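Copper homeostasis protein CutC (Streptococcus agalactiae, PDB 2BDQ) probably takes part in copper homeostasis as a CutC-family protein and may bind copper ions in the cytoplasm. Local coordinates at residues Leu93-Leu98 with Glu110-Ala115. Numbering follows the deposited sequence.
Sequences LVLGIL and EQLLPA
Leu95 and Ile97 face Leu112 across a backbone separation of 10 to 11 Å: the CA atoms of Leu95 and Leu112 lie 10.3 Å apart, those of Ile97 and Glu110 10.6 Å. The pairing runs in reverse order, so residues 93-98 and 110-115 proceed in opposing senses. Leu93 to Leu95 finish a strand, Gly96 to Leu98 leave it as loop, and the partner is a helix kinked near Pro114, where the N atoms of Pro114 and Ala115 make no bond to the preceding turn. Side chains alone bridge the gap, burying 91 Å² in total. Strand 92-95, helix 106-116 and strand 121-123 form one beta-alpha-beta unit of the eight-stranded parallel TIM barrel, and the contact lies between the C-terminal end of strand 92-95, with the loop that follows it, and the outer helix. One methyl, Leu112 CD1, serves both partners: it meets Ile97 CD1 at 3.8 Å and, more loosely, Leu95 CD1 at 4.2 Å. Ile97 brings CD1 to the helix through an extended CG1 branch (chi2 173°), its axis oblique to that of Leu112. Leu95, Ile97 and Leu112 are all buried. Glu79 of helix 72-87 also touches Leu112, while Tyr70, Ala108 and Ile109 pack on Ile97.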
ATOM      1  N   LEU A  93      -4.705  14.886   7.155  1.00 15.26           N
ATOM      2  CA  LEU A  93      -3.498  14.110   6.936  1.00 14.52           C
ATOM      3  C   LEU A  93      -3.106  13.446   8.254  1.00 15.53           C
ATOM      4  O   LEU A  93      -3.138  14.082   9.308  1.00 14.83           O
ATOM      5  CB  LEU A  93      -2.380  15.027   6.436  1.00 14.38           C
ATOM      6  CG  LEU A  93      -2.755  15.922   5.246  1.00 15.87           C
ATOM      7  CD1 LEU A  93      -1.591  16.856   4.930  1.00 14.41           C
ATOM      8  CD2 LEU A  93      -3.110  15.072   4.030  1.00 13.24           C
ATOM      9  N   VAL A  94      -2.746  12.165   8.188  1.00 14.86           N
ATOM     10  CA  VAL A  94      -2.366  11.393   9.367  1.00 14.66           C
ATOM     11  C   VAL A  94      -0.892  11.001   9.257  1.00 17.92           C
ATOM     12  O   VAL A  94      -0.502  10.278   8.337  1.00 18.35           O
ATOM     13  CB  VAL A  94      -3.216  10.108   9.467  1.00 13.98           C
ATOM     14  CG1 VAL A  94      -3.002   9.437  10.808  1.00 12.97           C
ATOM     15  CG2 VAL A  94      -4.685  10.438   9.243  1.00 12.80           C
ATOM     16  N   LEU A  95      -0.071  11.479  10.189  1.00 17.23           N
ATOM     17  CA  LEU A  95       1.351  11.160  10.156  1.00 16.40           C
ATOM     18  C   LEU A  95       1.935  11.076  11.563  1.00 16.96           C
ATOM     19  O   LEU A  95       1.263  11.382  12.549  1.00 15.53           O
ATOM     20  CB  LEU A  95       2.111  12.218   9.354  1.00 15.06           C
ATOM     21  CG  LEU A  95       2.230  13.627   9.947  1.00 14.79           C
ATOM     22  CD1 LEU A  95       3.348  14.385   9.251  1.00 15.34           C
ATOM     23  CD2 LEU A  95       0.920  14.365   9.798  1.00 12.64           C
ATOM     24  N   GLY A  96       3.193  10.661  11.654  1.00 16.56           N
ATOM     25  CA  GLY A  96       3.831  10.562  12.953  1.00 16.12           C
ATOM     26  C   GLY A  96       5.309  10.323  12.782  1.00 15.95           C
ATOM     27  O   GLY A  96       5.716   9.332  12.174  1.00 15.68           O
ATOM     28  N   ILE A  97       6.118  11.233  13.309  1.00 15.49           N
ATOM     29  CA  ILE A  97       7.562  11.112  13.198  1.00 15.11           C
ATOM     30  C   ILE A  97       8.202  11.195  14.583  1.00 16.26           C
ATOM     31  O   ILE A  97       7.923  12.114  15.351  1.00 15.20           O
ATOM     32  CB  ILE A  97       8.151  12.239  12.328  1.00 15.34           C
ATOM     33  CG1 ILE A  97       7.276  12.466  11.094  1.00 15.54           C
ATOM     34  CG2 ILE A  97       9.563  11.872  11.887  1.00 15.40           C
ATOM     35  CD1 ILE A  97       7.694  13.684  10.268  1.00 15.14           C
ATOM     36  N   LEU A  98       9.074  10.240  14.889  1.00 16.23           N
ATOM     37  CA  LEU A  98       9.755  10.211  16.179  1.00 17.40           C
ATOM     38  C   LEU A  98      11.256  10.132  16.012  1.00 17.47           C
ATOM     39  O   LEU A  98      11.746   9.651  15.001  1.00 18.89           O
ATOM     40  CB  LEU A  98       9.313   9.002  16.999  1.00 16.29           C
ATOM     41  CG  LEU A  98       7.834   8.821  17.340  1.00 17.47           C
ATOM     42  CD1 LEU A  98       7.687   7.531  18.127  1.00 14.27           C
ATOM     43  CD2 LEU A  98       7.313  10.009  18.136  1.00 17.31           C
ATOM     44  N   GLU A 110       8.264  19.998  11.066  1.00 21.45           N
ATOM     45  CA  GLU A 110       8.234  21.368  10.567  1.00 23.87           C
ATOM     46  C   GLU A 110       8.641  21.412   9.098  1.00 23.16           C
ATOM     47  O   GLU A 110       8.139  22.239   8.345  1.00 23.20           O
ATOM     48  CB  GLU A 110       9.146  22.283  11.401  1.00 25.82           C
ATOM     49  CG  GLU A 110       8.709  22.416  12.853  1.00 28.93           C
ATOM     50  CD  GLU A 110       9.450  23.509  13.617  1.00 31.37           C
ATOM     51  OE1 GLU A 110      10.701  23.542  13.580  1.00 30.88           O
ATOM     52  OE2 GLU A 110       8.770  24.336  14.264  1.00 34.03           O
ATOM     53  N   GLN A 111       9.535  20.512   8.689  1.00 24.31           N
ATOM     54  CA  GLN A 111       9.981  20.460   7.296  1.00 24.80           C
ATOM     55  C   GLN A 111       8.805  20.148   6.365  1.00 24.55           C
ATOM     56  O   GLN A 111       8.792  20.564   5.202  1.00 23.49           O
ATOM     57  CB  GLN A 111      11.059  19.381   7.101  1.00 27.92           C
ATOM     58  CG  GLN A 111      12.482  19.772   7.504  1.00 31.71           C
ATOM     59  CD  GLN A 111      13.495  18.655   7.225  1.00 35.30           C
ATOM     60  OE1 GLN A 111      13.656  17.727   8.024  1.00 36.71           O
ATOM     61  NE2 GLN A 111      14.165  18.735   6.079  1.00 36.06           N
ATOM     62  N   LEU A 112       7.817  19.419   6.877  1.00 22.89           N
ATOM     63  CA  LEU A 112       6.658  19.048   6.073  1.00 22.67           C
ATOM     64  C   LEU A 112       5.452  19.977   6.233  1.00 22.84           C
ATOM     65  O   LEU A 112       4.526  19.944   5.418  1.00 23.79           O
ATOM     66  CB  LEU A 112       6.236  17.616   6.407  1.00 21.13           C
ATOM     67  CG  LEU A 112       7.277  16.508   6.228  1.00 20.50           C
ATOM     68  CD1 LEU A 112       6.812  15.247   6.951  1.00 18.60           C
ATOM     69  CD2 LEU A 112       7.499  16.241   4.751  1.00 19.54           C
ATOM     70  N   LEU A 113       5.454  20.812   7.264  1.00 22.56           N
ATOM     71  CA  LEU A 113       4.319  21.703   7.479  1.00 22.80           C
ATOM     72  C   LEU A 113       3.904  22.550   6.277  1.00 23.76           C
ATOM     73  O   LEU A 113       2.716  22.639   5.954  1.00 23.95           O
ATOM     74  CB  LEU A 113       4.583  22.621   8.671  1.00 23.36           C
ATOM     75  CG  LEU A 113       4.492  21.923  10.029  1.00 24.52           C
ATOM     76  CD1 LEU A 113       4.727  22.948  11.132  1.00 23.80           C
ATOM     77  CD2 LEU A 113       3.116  21.267  10.189  1.00 22.52           C
ATOM     78  N   PRO A 114       4.869  23.189   5.599  1.00 22.98           N
ATOM     79  CA  PRO A 114       4.515  24.019   4.441  1.00 22.63           C
ATOM     80  C   PRO A 114       3.732  23.258   3.371  1.00 22.25           C
ATOM     81  O   PRO A 114       2.759  23.768   2.824  1.00 23.77           O
ATOM     82  CB  PRO A 114       5.873  24.513   3.939  1.00 24.17           C
ATOM     83  CG  PRO A 114       6.711  24.547   5.209  1.00 23.48           C
ATOM     84  CD  PRO A 114       6.315  23.248   5.875  1.00 22.04           C
ATOM     85  N   ALA A 115       4.151  22.033   3.076  1.00 21.96           N
ATOM     86  CA  ALA A 115       3.462  21.228   2.068  1.00 21.09           C
ATOM     87  C   ALA A 115       2.022  20.926   2.484  1.00 20.57           C
ATOM     88  O   ALA A 115       1.143  20.785   1.632  1.00 20.50           O
ATOM     89  CB  ALA A 115       4.210  19.923   1.826  1.00 19.05           C
TER